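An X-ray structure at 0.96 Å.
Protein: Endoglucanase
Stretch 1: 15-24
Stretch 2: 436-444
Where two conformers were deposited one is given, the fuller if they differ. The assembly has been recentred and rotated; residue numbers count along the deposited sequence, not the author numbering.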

ATOM      1  N   ASP A  15      -1.654 -28.202  -1.492  1.00  8.31           N
ATOM      2  CA  ASP A  15      -2.402 -28.885  -2.565  1.00  8.48           C
ATOM      3  C   ASP A  15      -2.466 -27.915  -3.722  1.00  8.15           C
ATOM      4  O   ASP A  15      -3.155 -26.879  -3.650  1.00  8.47           O
ATOM      5  N   THR A  16      -1.669 -28.180  -4.748  1.00  8.74           N
ATOM      6  CA  THR A  16      -1.545 -27.232  -5.858  1.00  8.39           C
ATOM      7  C   THR A  16      -2.820 -27.111  -6.685  1.00  8.83           C
ATOM      8  O   THR A  16      -2.905 -26.184  -7.490  1.00  9.87           O
ATOM      9  N   SER A  17      -3.783 -28.020  -6.494  1.00  9.53           N
ATOM     10  CA  SER A  17      -5.037 -27.937  -7.227  1.00  9.97           C
ATOM     11  C   SER A  17      -6.115 -27.173  -6.487  1.00  9.30           C
ATOM     12  O   SER A  17      -7.198 -26.956  -7.050  1.00 10.91           O
ATOM     13  N   ALA A  18      -5.883 -26.828  -5.199  1.00  8.71           N
ATOM     14  CA  ALA A  18      -6.928 -26.356  -4.325  1.00  8.82           C
ATOM     15  C   ALA A  18      -6.758 -24.862  -4.033  1.00  8.15           C
ATOM     16  O   ALA A  18      -5.640 -24.330  -3.880  1.00  7.82           O
ATOM     17  N   GLU A  19      -7.909 -24.195  -3.908  1.00  8.09           N
ATOM     18  CA  GLU A  19      -7.951 -22.806  -3.453  1.00  8.50           C
ATOM     19  C   GLU A  19      -7.154 -21.897  -4.386  1.00  7.65           C
ATOM     20  O   GLU A  19      -6.653 -20.861  -3.941  1.00  8.54           O
ATOM     21  N   ARG A  20      -7.129 -22.201  -5.672  1.00  7.67           N
ATOM     22  CA  ARG A  20      -6.356 -21.373  -6.583  1.00  7.01           C
ATOM     23  C   ARG A  20      -7.003 -19.999  -6.715  1.00  7.43           C
ATOM     24  O   ARG A  20      -8.214 -19.893  -6.929  1.00  8.62           O
ATOM     25  N   LYS A  21      -6.172 -18.957  -6.639  1.00  7.18           N
ATOM     26  CA  LYS A  21      -6.676 -17.588  -6.757  1.00  8.67           C
ATOM     27  C   LYS A  21      -5.555 -16.709  -7.228  1.00  6.95           C
ATOM     28  O   LYS A  21      -4.413 -16.858  -6.786  1.00  7.29           O
ATOM     29  N   PRO A  22      -5.841 -15.737  -8.101  1.00  6.24           N
ATOM     30  CA  PRO A  22      -4.764 -14.870  -8.574  1.00  6.29           C
ATOM     31  C   PRO A  22      -4.237 -13.986  -7.417  1.00  6.03           C
ATOM     32  O   PRO A  22      -5.015 -13.472  -6.608  1.00  6.79           O
ATOM     33  N   ILE A  23      -2.928 -13.785  -7.432  1.00  5.73           N
ATOM     34  CA  ILE A  23      -2.259 -12.805  -6.569  1.00  5.42           C
ATOM     35  C   ILE A  23      -2.081 -11.536  -7.408  1.00  5.40           C
ATOM     36  O   ILE A  23      -1.474 -11.555  -8.474  1.00  5.96           O
ATOM     37  N   SER A  24      -2.651 -10.423  -6.925  1.00  5.34           N
ATOM     38  CA  SER A  24      -2.517  -9.204  -7.717  1.00  5.65           C
ATOM     39  C   SER A  24      -1.035  -8.817  -7.826  1.00  5.21           C
ATOM     40  O   SER A  24      -0.326  -8.787  -6.821  1.00  6.03           O
ATOM     41  N   ALA A 436       2.237 -20.504  -0.781  1.00  5.65           N
ATOM     42  CA  ALA A 436       2.615 -21.247  -1.967  1.00  5.84           C
ATOM     43  C   ALA A 436       1.897 -20.649  -3.200  1.00  5.51           C
ATOM     44  O   ALA A 436       0.789 -20.114  -3.083  1.00  6.35           O
ATOM     45  N   SER A 437       2.585 -20.776  -4.337  1.00  5.55           N
ATOM     46  CA  SER A 437       1.999 -20.269  -5.563  1.00  5.52           C
ATOM     47  C   SER A 437       2.567 -21.045  -6.753  1.00  5.55           C
ATOM     48  O   SER A 437       3.615 -21.698  -6.712  1.00  5.97           O
ATOM     49  N   ILE A 438       1.809 -20.910  -7.848  1.00  5.85           N
ATOM     50  CA  ILE A 438       2.199 -21.426  -9.169  1.00  6.35           C
ATOM     51  C   ILE A 438       2.113 -20.255 -10.156  1.00  6.13           C
ATOM     52  O   ILE A 438       1.749 -19.134  -9.811  1.00  6.48           O
ATOM     53  N   VAL A 439       2.437 -20.535 -11.433  1.00  7.54           N
ATOM     54  CA  VAL A 439       2.437 -19.532 -12.473  1.00  7.36           C
ATOM     55  C   VAL A 439       1.230 -19.782 -13.372  1.00  7.47           C
ATOM     56  O   VAL A 439       1.148 -20.833 -14.033  1.00  7.99           O
ATOM     57  N   GLY A 440       0.289 -18.846 -13.396  1.00  7.89           N
ATOM     58  CA  GLY A 440      -0.908 -19.047 -14.208  1.00  8.04           C
ATOM     59  C   GLY A 440      -1.690 -20.221 -13.700  1.00  7.64           C
ATOM     60  O   GLY A 440      -2.037 -20.276 -12.507  1.00  8.42           O
ATOM     61  N   GLU A 441      -1.965 -21.149 -14.617  1.00  7.48           N
ATOM     62  CA  GLU A 441      -2.691 -22.349 -14.273  1.00  7.92           C
ATOM     63  C   GLU A 441      -1.766 -23.582 -14.178  1.00  7.86           C
ATOM     64  O   GLU A 441      -2.267 -24.731 -14.124  1.00  9.56           O
ATOM     65  N   ASP A 442      -0.453 -23.360 -14.208  1.00  8.65           N
ATOM     66  CA  ASP A 442       0.530 -24.419 -14.436  1.00  8.83           C
ATOM     67  C   ASP A 442       1.315 -24.692 -13.169  1.00  8.84           C
ATOM     68  O   ASP A 442       2.002 -23.784 -12.684  1.00  9.82           O
ATOM     69  N   ASP A 443       1.203 -25.903 -12.605  1.00  9.35           N
ATOM     70  CA  ASP A 443       1.916 -26.244 -11.373  1.00  9.39           C
ATOM     71  C   ASP A 443       3.295 -26.872 -11.634  1.00  9.08           C
ATOM     72  O   ASP A 443       3.921 -27.400 -10.710  1.00  9.76           O
ATOM     73  N   SER A 444       3.853 -26.703 -12.841  1.00  9.34           N
ATOM     74  CA  SER A 444       5.175 -27.293 -13.108  1.00 10.13           C
ATOM     75  C   SER A 444       6.252 -26.754 -12.167  1.00  9.47           C
ATOM     76  O   SER A 444       7.184 -27.486 -11.820  1.00 10.57           O
TER

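The contact between these two stretches is small, burying 280 Å² in all, and it is organised around one arginine. Arg 20 points toward the second stretch with chi1 in m and chi2 and chi3 both t, so the chain is extended and delivers its guanidinium to the backbone carbonyl of Glu 441. Every nitrogen of that group finds an acceptor. NE of Arg 20 donates to the carbonyl O of Thr 16 at 2.8 Å, and NH2 of Arg 20 reaches the same Thr 16 O at 3.0 Å, a forked arrangement that ties the side chain back to its own loop. Across the interface, Arg 20 NH1 donates to Glu 441 O at 3.0 Å.

Two waters complete the set. Water 1 accepts from Arg 20 NH1 (2.8 Å) and donates to Glu 441 OE1 (2.6 Å), so the glutamate carboxylate meets the arginine through solvent. Water 2 accepts from Arg 20 NH2 (3.0 Å) and from Asp 443 N (3.0 Å) while donating to Glu 441 O (2.8 Å), which therefore serves two donors.

Because the polar partners lie near the guanidinium plane, a face remains free for apolar packing. Ile 438, chi1 p and chi2 t, lays its CD1 over one face, 3.4 Å from Arg 20 CZ.

Thr 16 and Asp 443 point toward each other, both with chi1 in p. Thr 16 OG1 donates to Asp 443 OD2 at 2.8 Å, giving the buried hydroxyl a charged acceptor. The same OD2 forms a long salt bridge with Arg 20 NH2 at 3.9 Å, and both carboxylate oxygens of Asp 443 have further hydrogen bonds elsewhere in the structure.

Farther along, the contact is apolar: buried Ile 23 (m, t) brings its CD1 to 4.2 Å from Ser 437 CB, while Ser 437 OG is satisfied elsewhere.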

ATOM      1  CB  ASP A  15      -3.773 -29.284  -2.081  1.00  9.72           C
ATOM      2  CG  ASP A  15      -4.618 -29.982  -3.158  1.00 10.49           C
ATOM      3  OD1 ASP A  15      -4.232 -29.950  -4.337  1.00 11.50           O
ATOM      4  OD2 ASP A  15      -5.672 -30.541  -2.769  1.00 14.44           O
ATOM      5  CB  THR A  16      -0.383 -27.565  -6.783  1.00  9.70           C
ATOM      6  OG1 THR A  16      -0.678 -28.795  -7.426  1.00 11.42           O
ATOM      7  CG2 THR A  16       0.906 -27.683  -6.049  1.00 11.81           C
ATOM      8  CB  SER A  17      -5.551 -29.329  -7.585  1.00 11.44           C
ATOM      9  OG  SER A  17      -6.101 -29.956  -6.413  0.50 10.61           O
ATOM     10  CB  ALA A  18      -6.912 -27.100  -3.011  1.00  9.76           C
ATOM     11  CB  GLU A  19      -7.580 -22.628  -2.003  1.00  9.27           C
ATOM     12  CG  GLU A  19      -8.494 -23.510  -1.122  1.00 11.69           C
ATOM     13  CD  GLU A  19      -8.140 -23.514   0.349  1.00 12.73           C
ATOM     14  OE1 GLU A  19      -7.255 -22.771   0.820  1.00 14.40           O
ATOM     15  OE2 GLU A  19      -8.752 -24.306   1.094  1.00 15.30           O
ATOM     16  CB  ARG A  20      -6.233 -21.990  -7.975  1.00  7.83           C
ATOM     17  CG  ARG A  20      -5.400 -23.273  -8.013  1.00  8.10           C
ATOM     18  CD  ARG A  20      -5.186 -23.737  -9.463  1.00  8.43           C
ATOM     19  NE  ARG A  20      -4.290 -24.888  -9.494  1.00  8.40           N
ATOM     20  CZ  ARG A  20      -3.745 -25.348 -10.602  1.00  8.55           C
ATOM     21  NH1 ARG A  20      -4.060 -24.876 -11.781  1.00  9.21           N
ATOM     22  NH2 ARG A  20      -2.836 -26.348 -10.487  1.00  9.58           N
ATOM     23  CB  LYS A  21      -7.357 -17.113  -5.496  1.00 12.26           C
ATOM     24  CG  LYS A  21      -6.479 -17.247  -4.359  0.40 15.81           C
ATOM     25  CD  LYS A  21      -7.054 -16.637  -3.112  0.40 18.36           C
ATOM     26  CE  LYS A  21      -8.271 -17.378  -2.589  0.40 19.20           C
ATOM     27  NZ  LYS A  21      -7.895 -18.762  -2.109  0.40 13.59           N
ATOM     28  CB  PRO A  22      -5.437 -14.030  -9.647  1.00  7.91           C
ATOM     29  CG  PRO A  22      -6.880 -14.016  -9.309  1.00  8.81           C
ATOM     30  CD  PRO A  22      -7.150 -15.390  -8.700  1.00  7.90           C
ATOM     31  CB  ILE A  23      -0.883 -13.313  -6.115  1.00  5.34           C
ATOM     32  CG1 ILE A  23      -1.068 -14.556  -5.242  1.00  6.37           C
ATOM     33  CG2 ILE A  23      -0.128 -12.202  -5.368  1.00  5.92           C
ATOM     34  CD1 ILE A  23       0.248 -15.272  -4.904  1.00  7.10           C
ATOM     35  CB  SER A  24      -3.273  -8.060  -7.045  1.00  5.71           C
ATOM     36  OG  SER A  24      -3.075  -6.916  -7.859  1.00  6.72           O
ATOM     37  CB  ALA A 436       2.260 -22.731  -1.845  1.00  7.29           C
ATOM     38  CB  SER A 437       2.329 -18.781  -5.755  1.00  5.73           C
ATOM     39  OG  SER A 437       3.745 -18.598  -5.820  1.00  6.11           O
ATOM     40  CB  ILE A 438       1.320 -22.631  -9.578  1.00  6.47           C
ATOM     41  CG1 ILE A 438      -0.140 -22.208  -9.758  1.00  6.97           C
ATOM     42  CG2 ILE A 438       1.519 -23.755  -8.568  1.00  7.33           C
ATOM     43  CD1 ILE A 438      -1.057 -23.357 -10.233  1.00  8.43           C
ATOM     44  CB  VAL A 439       3.722 -19.551 -13.270  1.00  8.85           C
ATOM     45  CG1 VAL A 439       3.708 -18.480 -14.376  1.00 10.70           C
ATOM     46  CG2 VAL A 439       4.931 -19.377 -12.330  1.00 11.36           C
ATOM     47  CB  GLU A 441      -3.806 -22.646 -15.329  1.00  8.87           C
ATOM     48  CG  GLU A 441      -4.460 -21.386 -15.865  1.00  9.54           C
ATOM     49  CD  GLU A 441      -5.083 -20.444 -14.844  1.00  8.85           C
ATOM     50  OE1 GLU A 441      -5.590 -20.889 -13.803  1.00  9.42           O
ATOM     51  OE2 GLU A 441      -5.127 -19.216 -15.138  1.00  9.91           O
ATOM     52  CB  ASP A 442       1.473 -23.958 -15.559  1.00 10.57           C
ATOM     53  CG  ASP A 442       2.252 -25.137 -16.143  0.50 10.64           C
ATOM     54  OD1 ASP A 442       2.563 -26.078 -15.368  0.50 12.12           O
ATOM     55  OD2 ASP A 442       2.566 -25.158 -17.351  0.50 13.90           O
ATOM     56  CB  ASP A 443       1.065 -27.044 -10.404  1.00 11.81           C
ATOM     57  CG  ASP A 443       0.699 -28.360 -10.887  1.00 14.00           C
ATOM     58  OD1 ASP A 443       1.129 -28.757 -11.981  1.00 13.51           O
ATOM     59  OD2 ASP A 443      -0.038 -29.051 -10.123  1.00 18.44           O
ATOM     60  CB  SER A 444       5.573 -26.990 -14.553  1.00 11.67           C
ATOM     61  OG  SER A 444       4.719 -27.633 -15.452  0.60 10.82           O
TER
HETATM   62  O   HOH W   1      -6.014 -23.189 -12.743  1.00 13.70           O
HETATM   63  O   HOH W   2      -1.459 -27.162 -12.981  1.00 16.35           O